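Local coordinates for KDGF (PDB 5FQ0), which probably converts the unsaturated uronate monosaccharides released by pectin or alginate breakdown into linear ketonised sugars, using a metal-binding cupin barrel, at residues R23-V26 / L32-V35; F64-E69 / R73-G78; H12-V17 / A34-F39. All blocks are in the same frame, centred on the assembly; numbering follows the deposited sequence.

Contact 1: R23-V26 / L32-V35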
ATOM      1  N   ARG B  23     -11.140   9.381  -4.738  1.00 22.24           N
ATOM      2  CA  ARG B  23      -9.883   8.655  -4.834  1.00 23.17           C
ATOM      3  C   ARG B  23      -8.841   9.346  -5.655  1.00 21.40           C
ATOM      4  O   ARG B  23      -9.139  10.266  -6.397  1.00 23.07           O
ATOM      5  CB  ARG B  23     -10.093   7.245  -5.398  1.00 24.66           C
ATOM      6  CG  ARG B  23     -10.323   7.167  -6.890  1.00 25.43           C
ATOM      7  CD  ARG B  23     -10.452   5.691  -7.257  1.00 30.76           C
ATOM      8  NE  ARG B  23     -10.996   5.592  -8.596  1.00 32.99           N
ATOM      9  CZ  ARG B  23     -12.012   4.827  -8.957  1.00 33.33           C
ATOM     10  NH1 ARG B  23     -12.593   4.003  -8.101  1.00 33.91           N
ATOM     11  NH2 ARG B  23     -12.415   4.869 -10.207  1.00 35.34           N
ATOM     12  N   LYS B  24      -7.615   8.885  -5.512  1.00 20.04           N
ATOM     13  CA  LYS B  24      -6.548   9.240  -6.444  1.00 20.69           C
ATOM     14  C   LYS B  24      -5.843   7.936  -6.845  1.00 20.81           C
ATOM     15  O   LYS B  24      -5.464   7.137  -5.954  1.00 21.20           O
ATOM     16  CB  LYS B  24      -5.535  10.158  -5.791  1.00 19.04           C
ATOM     17  CG  LYS B  24      -6.096  11.451  -5.198  1.00 19.40           C
ATOM     18  CD  LYS B  24      -4.942  12.342  -4.750  1.00 18.71           C
ATOM     19  CE  LYS B  24      -5.442  13.543  -3.932  1.00 17.73           C
ATOM     20  NZ  LYS B  24      -4.355  14.540  -3.658  1.00 17.33           N
ATOM     21  N   ILE B  25      -5.650   7.736  -8.149  1.00 20.04           N
ATOM     22  CA  ILE B  25      -4.858   6.607  -8.653  1.00 21.35           C
ATOM     23  C   ILE B  25      -3.402   6.942  -8.345  1.00 22.51           C
ATOM     24  O   ILE B  25      -2.903   7.915  -8.849  1.00 24.88           O
ATOM     25  CB  ILE B  25      -4.984   6.432 -10.187  1.00 24.11           C
ATOM     26  CG1 ILE B  25      -6.471   6.326 -10.626  1.00 23.92           C
ATOM     27  CG2 ILE B  25      -4.129   5.228 -10.663  1.00 21.95           C
ATOM     28  CD1 ILE B  25      -7.205   5.182 -10.001  1.00 26.87           C
ATOM     29  N   VAL B  26      -2.754   6.172  -7.482  1.00 20.14           N
ATOM     30  CA  VAL B  26      -1.401   6.472  -7.022  1.00 20.26           C
ATOM     31  C   VAL B  26      -0.344   6.066  -8.080  1.00 23.63           C
ATOM     32  O   VAL B  26       0.391   6.911  -8.592  1.00 23.20           O
ATOM     33  CB  VAL B  26      -1.165   5.863  -5.611  1.00 19.77           C
ATOM     34  CG1 VAL B  26       0.295   5.878  -5.229  1.00 20.22           C
ATOM     35  CG2 VAL B  26      -2.009   6.632  -4.566  1.00 19.31           C
ATOM     36  N   LEU B  32       0.344  -4.477 -11.078  1.00 23.24           N
ATOM     37  CA  LEU B  32       0.304  -3.937  -9.723  1.00 21.91           C
ATOM     38  C   LEU B  32      -0.226  -2.523  -9.744  1.00 22.05           C
ATOM     39  O   LEU B  32       0.149  -1.732 -10.591  1.00 20.55           O
ATOM     40  CB  LEU B  32       1.725  -3.932  -9.121  1.00 22.08           C
ATOM     41  CG  LEU B  32       1.923  -3.617  -7.638  1.00 22.23           C
ATOM     42  CD1 LEU B  32       1.126  -4.578  -6.773  1.00 20.17           C
ATOM     43  CD2 LEU B  32       3.410  -3.630  -7.281  1.00 20.13           C
ATOM     44  N   MET B  33      -1.091  -2.198  -8.789  1.00 21.67           N
ATOM     45  CA  MET B  33      -1.702  -0.881  -8.739  1.00 22.15           C
ATOM     46  C   MET B  33      -1.988  -0.487  -7.283  1.00 23.32           C
ATOM     47  O   MET B  33      -2.344  -1.349  -6.451  1.00 22.43           O
ATOM     48  CB  MET B  33      -3.001  -0.894  -9.559  1.00 24.79           C
ATOM     49  CG  MET B  33      -3.815   0.405  -9.523  1.00 27.60           C
ATOM     50  SD  MET B  33      -5.338   0.370 -10.513  1.00 32.00           S
ATOM     51  CE  MET B  33      -5.021   1.488 -11.850  1.00 31.77           C
ATOM     52  N   ALA B  34      -1.833   0.801  -6.990  1.00 21.75           N
ATOM     53  CA  ALA B  34      -2.180   1.369  -5.695  1.00 21.01           C
ATOM     54  C   ALA B  34      -3.137   2.532  -5.937  1.00 21.01           C
ATOM     55  O   ALA B  34      -2.916   3.340  -6.846  1.00 21.22           O
ATOM     56  CB  ALA B  34      -0.919   1.844  -4.946  1.00 18.64           C
ATOM     57  N   VAL B  35      -4.177   2.619  -5.114  1.00 21.68           N
ATOM     58  CA  VAL B  35      -5.187   3.666  -5.214  1.00 22.14           C
ATOM     59  C   VAL B  35      -5.382   4.203  -3.804  1.00 22.65           C
ATOM     60  O   VAL B  35      -5.513   3.428  -2.861  1.00 24.09           O
ATOM     61  CB  VAL B  35      -6.542   3.108  -5.732  1.00 23.34           C
ATOM     62  CG1 VAL B  35      -7.544   4.236  -5.936  1.00 24.82           C
ATOM     63  CG2 VAL B  35      -6.351   2.305  -7.024  1.00 23.69           C
TER
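Val35 shows how one branched residue can take up several neighbours across a beta hairpin. Its CG1, set opposite its own backbone N (chi1 -175°), reaches toward strand 21-29 and meets the aliphatic stem of Arg23, with Arg23 CD 3.5 Å from Val35 CG1. The arginine stem passes the valine at a slant, and its extended chain carries the guanidinium group onward. Ile25, paired with Val35 in a non-hydrogen-bonded position, runs alongside it, both leaving the same face of the sheet, with Ile25 CD1 standing 4.2 Å from Val35 CG1. The other isoleucine branch, CG2, meets Met33 CE at 4.0 Å; a bend at the methionine sulfur (chi3 -111°) turns that methyl toward it. On the reverse face of the sheet Val26 CB and Ala34 CB sit 4.1 Å apart, and apolar side chains of the neighbouring subunit pack against both residues. Between the two faces, Val26 N donates to Ala34 O at 2.9 Å. Arg23 NH1 makes a weak hydrogen bond to a citrate that probably came from the crystallisation liquor, and Lys24 NZ bonds His12 O. Between these two segments the side chains thus meet through hydrocarbon alone, while the charged ends of Arg23 and Lys24 find their partners elsewhere.

Contact 2: F64-E69 / R73-G78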
ATOM      1  N   PHE B  64     -12.131   1.967   9.739  1.00 22.25           N
ATOM      2  CA  PHE B  64     -13.159   1.267   8.948  1.00 22.23           C
ATOM      3  C   PHE B  64     -13.625   0.022   9.685  1.00 24.17           C
ATOM      4  O   PHE B  64     -12.807  -0.655  10.337  1.00 22.43           O
ATOM      5  CB  PHE B  64     -12.561   0.749   7.626  1.00 21.41           C
ATOM      6  CG  PHE B  64     -12.120   1.831   6.688  1.00 19.32           C
ATOM      7  CD1 PHE B  64     -10.865   2.439   6.830  1.00 18.82           C
ATOM      8  CD2 PHE B  64     -12.955   2.247   5.669  1.00 17.39           C
ATOM      9  CE1 PHE B  64     -10.471   3.453   5.942  1.00 17.73           C
ATOM     10  CE2 PHE B  64     -12.572   3.251   4.787  1.00 18.26           C
ATOM     11  CZ  PHE B  64     -11.326   3.842   4.902  1.00 17.68           C
ATOM     12  N   GLU B  65     -14.906  -0.318   9.543  1.00 24.78           N
ATOM     13  CA  GLU B  65     -15.278  -1.699   9.819  1.00 25.28           C
ATOM     14  C   GLU B  65     -15.224  -2.443   8.495  1.00 23.61           C
ATOM     15  O   GLU B  65     -15.919  -2.087   7.531  1.00 25.39           O
ATOM     16  CB  GLU B  65     -16.645  -1.878  10.465  1.00 26.76           C
ATOM     17  CG  GLU B  65     -16.983  -3.368  10.400  1.00 30.82           C
ATOM     18  CD  GLU B  65     -18.090  -3.850  11.312  1.00 36.39           C
ATOM     19  OE1 GLU B  65     -17.812  -4.083  12.514  1.00 40.10           O
ATOM     20  OE2 GLU B  65     -19.215  -4.061  10.811  1.00 37.04           O
ATOM     21  N   VAL B  66     -14.381  -3.455   8.433  1.00 21.86           N
ATOM     22  CA  VAL B  66     -14.186  -4.191   7.192  1.00 24.56           C
ATOM     23  C   VAL B  66     -14.815  -5.565   7.369  1.00 25.32           C
ATOM     24  O   VAL B  66     -14.655  -6.214   8.429  1.00 24.69           O
ATOM     25  CB  VAL B  66     -12.693  -4.313   6.820  1.00 25.66           C
ATOM     26  CG1 VAL B  66     -12.484  -5.382   5.745  1.00 26.20           C
ATOM     27  CG2 VAL B  66     -12.154  -2.963   6.336  1.00 26.53           C
ATOM     28  N   GLU B  67     -15.533  -5.976   6.332  1.00 25.27           N
ATOM     29  CA  GLU B  67     -16.145  -7.292   6.270  1.00 28.52           C
ATOM     30  C   GLU B  67     -15.434  -8.166   5.253  1.00 28.71           C
ATOM     31  O   GLU B  67     -15.315  -7.789   4.082  1.00 29.80           O
ATOM     32  CB  GLU B  67     -17.618  -7.167   5.897  1.00 30.01           C
ATOM     33  CG  GLU B  67     -18.302  -8.511   5.794  1.00 35.76           C
ATOM     34  CD  GLU B  67     -19.754  -8.390   5.380  1.00 42.37           C
ATOM     35  OE1 GLU B  67     -20.124  -7.404   4.702  1.00 40.12           O
ATOM     36  OE2 GLU B  67     -20.523  -9.296   5.754  1.00 47.46           O
ATOM     37  N   LEU B  68     -14.964  -9.328   5.716  1.00 27.35           N
ATOM     38  CA  LEU B  68     -14.264 -10.283   4.889  1.00 30.08           C
ATOM     39  C   LEU B  68     -14.980 -11.617   5.006  1.00 29.51           C
ATOM     40  O   LEU B  68     -14.913 -12.254   6.053  1.00 29.62           O
ATOM     41  CB  LEU B  68     -12.849 -10.480   5.407  1.00 31.52           C
ATOM     42  CG  LEU B  68     -11.635  -9.801   4.811  1.00 35.16           C
ATOM     43  CD1 LEU B  68     -10.421 -10.524   5.405  1.00 30.95           C
ATOM     44  CD2 LEU B  68     -11.671  -9.867   3.279  1.00 34.74           C
ATOM     45  N   GLU B  69     -15.635 -12.025   3.929  1.00 32.98           N
ATOM     46  CA  GLU B  69     -16.484 -13.233   3.886  1.00 37.32           C
ATOM     47  C   GLU B  69     -17.298 -13.351   5.180  1.00 37.43           C
ATOM     48  O   GLU B  69     -17.138 -14.313   5.930  1.00 37.87           O
ATOM     49  CB  GLU B  69     -15.646 -14.505   3.634  1.00 34.91           C
ATOM     50  CG  GLU B  69     -15.163 -14.717   2.195  1.00 40.55           C
ATOM     51  CD  GLU B  69     -16.272 -14.948   1.166  1.00 43.73           C
ATOM     52  OE1 GLU B  69     -17.450 -15.144   1.577  1.00 47.36           O
ATOM     53  OE2 GLU B  69     -15.979 -14.938  -0.058  1.00 37.56           O
ATOM     54  N   ARG B  73     -14.083  -6.806  11.225  1.00 34.27           N
ATOM     55  CA  ARG B  73     -13.120  -6.228  12.176  1.00 34.33           C
ATOM     56  C   ARG B  73     -13.047  -4.713  12.037  1.00 29.96           C
ATOM     57  O   ARG B  73     -13.222  -4.182  10.928  1.00 28.03           O
ATOM     58  CB  ARG B  73     -11.717  -6.803  11.966  1.00 37.95           C
ATOM     59  CG  ARG B  73     -11.640  -8.312  12.041  1.00 42.53           C
ATOM     60  CD  ARG B  73     -11.537  -8.789  13.473  1.00 46.26           C
ATOM     61  NE  ARG B  73     -10.143  -8.906  13.849  1.00 48.95           N
ATOM     62  CZ  ARG B  73      -9.388  -9.963  13.560  1.00 51.46           C
ATOM     63  NH1 ARG B  73      -9.909 -11.002  12.904  1.00 51.29           N
ATOM     64  NH2 ARG B  73      -8.111  -9.982  13.934  1.00 50.93           N
ATOM     65  N   ARG B  74     -12.753  -4.031  13.146  1.00 27.29           N
ATOM     66  CA  ARG B  74     -12.526  -2.573  13.154  1.00 28.98           C
ATOM     67  C   ARG B  74     -11.039  -2.382  12.896  1.00 27.69           C
ATOM     68  O   ARG B  74     -10.221  -2.873  13.658  1.00 29.31           O
ATOM     69  CB  ARG B  74     -12.919  -1.943  14.500  1.00 30.55           C
ATOM     70  CG  ARG B  74     -12.552  -0.454  14.682  1.00 36.09           C
ATOM     71  CD  ARG B  74     -12.682   0.052  16.147  1.00 41.81           C
ATOM     72  NE  ARG B  74     -13.868  -0.514  16.818  1.00 47.95           N
ATOM     73  CZ  ARG B  74     -13.853  -1.413  17.809  1.00 45.61           C
ATOM     74  NH1 ARG B  74     -12.716  -1.828  18.351  1.00 42.17           N
ATOM     75  NH2 ARG B  74     -14.999  -1.883  18.280  1.00 48.06           N
ATOM     76  N   LEU B  75     -10.695  -1.682  11.823  1.00 23.89           N
ATOM     77  CA  LEU B  75      -9.283  -1.503  11.416  1.00 22.73           C
ATOM     78  C   LEU B  75      -8.912  -0.035  11.522  1.00 23.18           C
ATOM     79  O   LEU B  75      -9.654   0.837  11.052  1.00 24.22           O
ATOM     80  CB  LEU B  75      -9.060  -1.987   9.971  1.00 21.51           C
ATOM     81  CG  LEU B  75      -9.361  -3.460   9.644  1.00 21.42           C
ATOM     82  CD1 LEU B  75      -8.886  -3.758   8.236  1.00 21.42           C
ATOM     83  CD2 LEU B  75      -8.721  -4.463  10.613  1.00 21.87           C
ATOM     84  N   SER B  76      -7.782   0.243  12.162  1.00 23.64           N
ATOM     85  CA  SER B  76      -7.312   1.628  12.297  1.00 24.89           C
ATOM     86  C   SER B  76      -5.956   1.770  11.541  1.00 22.95           C
ATOM     87  O   SER B  76      -5.512   0.779  10.939  1.00 20.52           O
ATOM     88  CB  SER B  76      -7.224   1.955  13.781  1.00 27.74           C
ATOM     89  OG  SER B  76      -6.327   1.047  14.374  1.00 33.20           O
ATOM     90  N   PRO B  77      -5.336   2.991  11.520  1.00 23.41           N
ATOM     91  CA  PRO B  77      -4.098   3.239  10.755  1.00 22.91           C
ATOM     92  C   PRO B  77      -3.043   2.209  11.019  1.00 22.95           C
ATOM     93  O   PRO B  77      -2.711   1.967  12.166  1.00 22.03           O
ATOM     94  CB  PRO B  77      -3.630   4.601  11.299  1.00 24.19           C
ATOM     95  CG  PRO B  77      -4.931   5.309  11.538  1.00 23.22           C
ATOM     96  CD  PRO B  77      -5.755   4.227  12.226  1.00 22.33           C
ATOM     97  N   GLY B  78      -2.513   1.588   9.968  1.00 22.49           N
ATOM     98  CA  GLY B  78      -1.502   0.562  10.193  1.00 21.26           C
ATOM     99  C   GLY B  78      -2.055  -0.848  10.053  1.00 21.85           C
ATOM    100  O   GLY B  78      -1.289  -1.772   9.776  1.00 21.68           O
TER
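Strands 64-68 and 71-75 form an antiparallel hairpin in which the hydrogen-bonded pairs Phe64-Leu75 and Val66-Arg73 flank the non-hydrogen-bonded pair Glu65-Arg74. Each outer pair is joined by two backbone bonds, the straightest running from Leu75 N to Phe64 O at 2.8 Å with an angle of 174° at the hydrogen. Arg73 O does double duty, accepting from Val66 N at 2.8 Å and receiving a CA-H contact from Glu65 CA at 3.4 Å. Across the face shared with Phe64, Val66 and Leu75 meet on a diagonal: Val66 CG2 lies 3.9 Å from Leu75 CD1. With chi1 at 165° the valine holds CG2 beside its own backbone N, which is the side on which the leucine methyl arrives. The Phe64 ring leads away from the hairpin to an edge-to-face meeting with Phe39, while the neighbouring subunit packs on Val66, Arg73 and Leu75. On this same face the guanidinium of Arg73 turns to Glu71 in a salt bridge. Glu65 and Arg74 project from the reverse face, but their charged ends stay apart, Glu65 OE1 being 6.8 Å from Arg74 NH2. Cohesion here therefore rests on the four main-chain bonds and one apolar diagonal; the Glu65-Arg74 charges would probably add no more than a long-range attraction.

Contact 3: H12-V17 / A34-F39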
ATOM      1  N   HIS B  12      -1.932  16.149  -7.361  1.00 22.10           N
ATOM      2  CA  HIS B  12      -3.129  15.484  -7.910  1.00 21.83           C
ATOM      3  C   HIS B  12      -4.423  15.815  -7.155  1.00 23.57           C
ATOM      4  O   HIS B  12      -4.433  15.854  -5.934  1.00 23.33           O
ATOM      5  CB  HIS B  12      -2.925  13.958  -7.925  1.00 21.90           C
ATOM      6  CG  HIS B  12      -1.745  13.520  -8.739  1.00 22.92           C
ATOM      7  ND1 HIS B  12      -1.855  13.132 -10.057  1.00 23.95           N
ATOM      8  CD2 HIS B  12      -0.428  13.454  -8.433  1.00 26.08           C
ATOM      9  CE1 HIS B  12      -0.658  12.828 -10.526  1.00 27.08           C
ATOM     10  NE2 HIS B  12       0.229  13.014  -9.560  1.00 29.41           N
ATOM     11  N   ASP B  13      -5.508  16.032  -7.899  1.00 22.66           N
ATOM     12  CA  ASP B  13      -6.840  16.300  -7.338  1.00 24.49           C
ATOM     13  C   ASP B  13      -7.529  15.020  -6.913  1.00 23.10           C
ATOM     14  O   ASP B  13      -7.301  13.966  -7.525  1.00 22.76           O
ATOM     15  CB  ASP B  13      -7.758  16.942  -8.424  1.00 26.12           C
ATOM     16  CG  ASP B  13      -7.268  18.309  -8.918  1.00 30.07           C
ATOM     17  OD1 ASP B  13      -6.458  19.006  -8.262  1.00 28.54           O
ATOM     18  OD2 ASP B  13      -7.756  18.706  -9.988  1.00 37.05           O
ATOM     19  N   TRP B  14      -8.425  15.097  -5.926  1.00 20.96           N
ATOM     20  CA  TRP B  14      -9.312  13.964  -5.658  1.00 22.84           C
ATOM     21  C   TRP B  14     -10.315  13.798  -6.800  1.00 23.52           C
ATOM     22  O   TRP B  14     -10.747  14.778  -7.373  1.00 24.04           O
ATOM     23  CB  TRP B  14     -10.085  14.162  -4.355  1.00 21.51           C
ATOM     24  CG  TRP B  14      -9.219  14.139  -3.137  1.00 21.80           C
ATOM     25  CD1 TRP B  14      -8.825  15.210  -2.418  1.00 20.80           C
ATOM     26  CD2 TRP B  14      -8.642  12.986  -2.503  1.00 19.90           C
ATOM     27  NE1 TRP B  14      -8.031  14.804  -1.365  1.00 22.19           N
ATOM     28  CE2 TRP B  14      -7.907  13.443  -1.396  1.00 21.03           C
ATOM     29  CE3 TRP B  14      -8.683  11.617  -2.759  1.00 21.04           C
ATOM     30  CZ2 TRP B  14      -7.204  12.567  -0.530  1.00 20.42           C
ATOM     31  CZ3 TRP B  14      -7.975  10.740  -1.901  1.00 19.83           C
ATOM     32  CH2 TRP B  14      -7.251  11.224  -0.819  1.00 19.64           C
ATOM     33  N   GLN B  15     -10.662  12.550  -7.114  1.00 26.80           N
ATOM     34  CA  GLN B  15     -11.622  12.215  -8.163  1.00 29.95           C
ATOM     35  C   GLN B  15     -12.838  11.612  -7.477  1.00 29.83           C
ATOM     36  O   GLN B  15     -12.682  10.751  -6.619  1.00 27.13           O
ATOM     37  CB  GLN B  15     -11.037  11.165  -9.140  1.00 30.75           C
ATOM     38  CG  GLN B  15      -9.753  11.577  -9.862  1.00 35.29           C
ATOM     39  CD  GLN B  15      -9.931  12.859 -10.666  1.00 40.89           C
ATOM     40  OE1 GLN B  15     -10.943  13.042 -11.348  1.00 43.66           O
ATOM     41  NE2 GLN B  15      -8.973  13.781 -10.544  1.00 45.70           N
ATOM     42  N   ASP B  16     -14.037  12.033  -7.860  1.00 30.80           N
ATOM     43  CA  ASP B  16     -15.257  11.462  -7.281  1.00 33.98           C
ATOM     44  C   ASP B  16     -15.467  10.021  -7.719  1.00 35.79           C
ATOM     45  O   ASP B  16     -15.299   9.701  -8.874  1.00 37.92           O
ATOM     46  CB  ASP B  16     -16.457  12.289  -7.681  1.00 35.51           C
ATOM     47  CG  ASP B  16     -16.444  13.634  -7.030  1.00 37.37           C
ATOM     48  OD1 ASP B  16     -16.097  13.699  -5.841  1.00 42.20           O
ATOM     49  OD2 ASP B  16     -16.738  14.629  -7.697  1.00 40.49           O
ATOM     50  N   VAL B  17     -15.782   9.145  -6.781  1.00 34.01           N
ATOM     51  CA  VAL B  17     -16.073   7.771  -7.110  1.00 34.56           C
ATOM     52  C   VAL B  17     -17.583   7.654  -7.057  1.00 38.80           C
ATOM     53  O   VAL B  17     -18.208   7.381  -8.084  1.00 37.73           O
ATOM     54  CB  VAL B  17     -15.416   6.795  -6.121  1.00 33.71           C
ATOM     55  CG1 VAL B  17     -15.828   5.353  -6.434  1.00 31.63           C
ATOM     56  CG2 VAL B  17     -13.898   6.971  -6.128  1.00 31.00           C
ATOM     57  N   ALA B  34      -1.833   0.801  -6.990  1.00 21.75           N
ATOM     58  CA  ALA B  34      -2.180   1.369  -5.695  1.00 21.01           C
ATOM     59  C   ALA B  34      -3.137   2.532  -5.937  1.00 21.01           C
ATOM     60  O   ALA B  34      -2.916   3.340  -6.846  1.00 21.22           O
ATOM     61  CB  ALA B  34      -0.919   1.844  -4.946  1.00 18.64           C
ATOM     62  N   VAL B  35      -4.177   2.619  -5.114  1.00 21.68           N
ATOM     63  CA  VAL B  35      -5.187   3.666  -5.214  1.00 22.14           C
ATOM     64  C   VAL B  35      -5.382   4.203  -3.804  1.00 22.65           C
ATOM     65  O   VAL B  35      -5.513   3.428  -2.861  1.00 24.09           O
ATOM     66  CB  VAL B  35      -6.542   3.108  -5.732  1.00 23.34           C
ATOM     67  CG1 VAL B  35      -7.544   4.236  -5.936  1.00 24.82           C
ATOM     68  CG2 VAL B  35      -6.351   2.305  -7.024  1.00 23.69           C
ATOM     69  N   CYS B  36      -5.378   5.521  -3.629  1.00 21.35           N
ATOM     70  CA  CYS B  36      -5.684   6.062  -2.297  1.00 21.50           C
ATOM     71  C   CYS B  36      -7.171   6.403  -2.319  1.00 19.97           C
ATOM     72  O   CYS B  36      -7.598   7.182  -3.179  1.00 19.65           O
ATOM     73  CB  CYS B  36      -4.825   7.302  -1.982  1.00 21.69           C
ATOM     74  SG  CYS B  36      -5.182   8.058  -0.377  1.00 24.54           S
ATOM     75  N   VAL B  37      -7.953   5.820  -1.395  1.00 19.82           N
ATOM     76  CA  VAL B  37      -9.422   6.033  -1.355  1.00 18.94           C
ATOM     77  C   VAL B  37      -9.838   6.738  -0.045  1.00 19.19           C
ATOM     78  O   VAL B  37      -9.489   6.308   1.063  1.00 18.21           O
ATOM     79  CB  VAL B  37     -10.231   4.707  -1.530  1.00 21.09           C
ATOM     80  CG1 VAL B  37     -11.728   4.999  -1.790  1.00 19.51           C
ATOM     81  CG2 VAL B  37      -9.646   3.858  -2.669  1.00 20.41           C
ATOM     82  N   LYS B  38     -10.571   7.838  -0.195  1.00 19.48           N
ATOM     83  CA  LYS B  38     -11.031   8.654   0.929  1.00 20.18           C
ATOM     84  C   LYS B  38     -12.540   8.521   1.128  1.00 23.26           C
ATOM     85  O   LYS B  38     -13.326   8.822   0.209  1.00 24.26           O
ATOM     86  CB  LYS B  38     -10.706  10.132   0.678  1.00 19.93           C
ATOM     87  CG  LYS B  38     -11.110  11.053   1.834  1.00 19.76           C
ATOM     88  CD  LYS B  38     -10.491  12.434   1.695  1.00 20.37           C
ATOM     89  CE  LYS B  38     -10.882  13.127   0.386  1.00 23.14           C
ATOM     90  NZ  LYS B  38     -12.271  13.619   0.314  1.00 23.90           N
ATOM     91  N   PHE B  39     -12.928   8.139   2.349  1.00 22.62           N
ATOM     92  CA  PHE B  39     -14.323   7.950   2.703  1.00 23.14           C
ATOM     93  C   PHE B  39     -14.748   9.047   3.678  1.00 22.62           C
ATOM     94  O   PHE B  39     -14.037   9.358   4.604  1.00 23.61           O
ATOM     95  CB  PHE B  39     -14.475   6.620   3.454  1.00 21.91           C
ATOM     96  CG  PHE B  39     -14.445   5.398   2.587  1.00 23.25           C
ATOM     97  CD1 PHE B  39     -13.298   5.035   1.898  1.00 23.01           C
ATOM     98  CD2 PHE B  39     -15.574   4.548   2.537  1.00 23.23           C
ATOM     99  CE1 PHE B  39     -13.282   3.868   1.136  1.00 24.07           C
ATOM    100  CE2 PHE B  39     -15.570   3.400   1.764  1.00 25.43           C
ATOM    101  CZ  PHE B  39     -14.426   3.052   1.067  1.00 24.98           C
TER
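Lys38 NZ is held from two directions: it stands over the five-membered ring of Trp14 as a cation-pi partner, and it is hydrogen-bonded to Gln22 OE1. The ammonium nitrogen lies 4.5 Å from the centroid of that ring and 2° off its normal, almost directly above the face. Bends near the end of the lysine chain (chi3 59°, chi4 73°) bring this about, because they lay CE across the middle of the indole before NZ rises from it. The closest approach is accordingly between Lys38 CE and Trp14 CE2, at 3.5 Å, a CH-pi contact in which the lysine runs roughly perpendicular to the tryptophan side chain. Further back, Lys38 CB is 3.8 Å from Trp14 CZ3, at the benzene end of the indole. Cys36 meets the same end from the edge: its SG is 3.8 Å from Trp14 CH2, a sulfur-aromatic contact, and its carbonyl O lies near the ring plane beside CZ3. Lys24 covers the other face of the indole in a second cation-pi contact, leaving the aromatic plate between two lysines. Replacing Trp14 by alanine would strip the indole from between the lysines and is likely to leave both ammonium groups without an aromatic face and a gap beside the Cys36 sulfur. The arrangement is a tryptophan with a cation-pi partner on each face, placed at the edge of the six-stranded sheet of the cupin fold, where the segment leading into edge strand 15-18 reaches over strand 21-29 to side chains of strand 32-39.

How the contacts relate
Contacts 1 and 3 share strand 32-39, including Ala34 and Val35, and belong to one sheet; contact 2 lies across the chain's centre in the other sheet of the cupin fold. Contact 1 is the buried one, whereas contacts 2 and 3 are partly buried. Their chemistry follows their place: contact 2 joins hairpin neighbours through a regular main-chain ladder, contact 1 joins hairpin neighbours with more weight on apolar side chains, and contact 3 spans an intervening strand by side chains over an aromatic ring. One lysine of contact 1 also serves contact 3, while Phe39 and Phe64 bring contact 3's strand against contact 2.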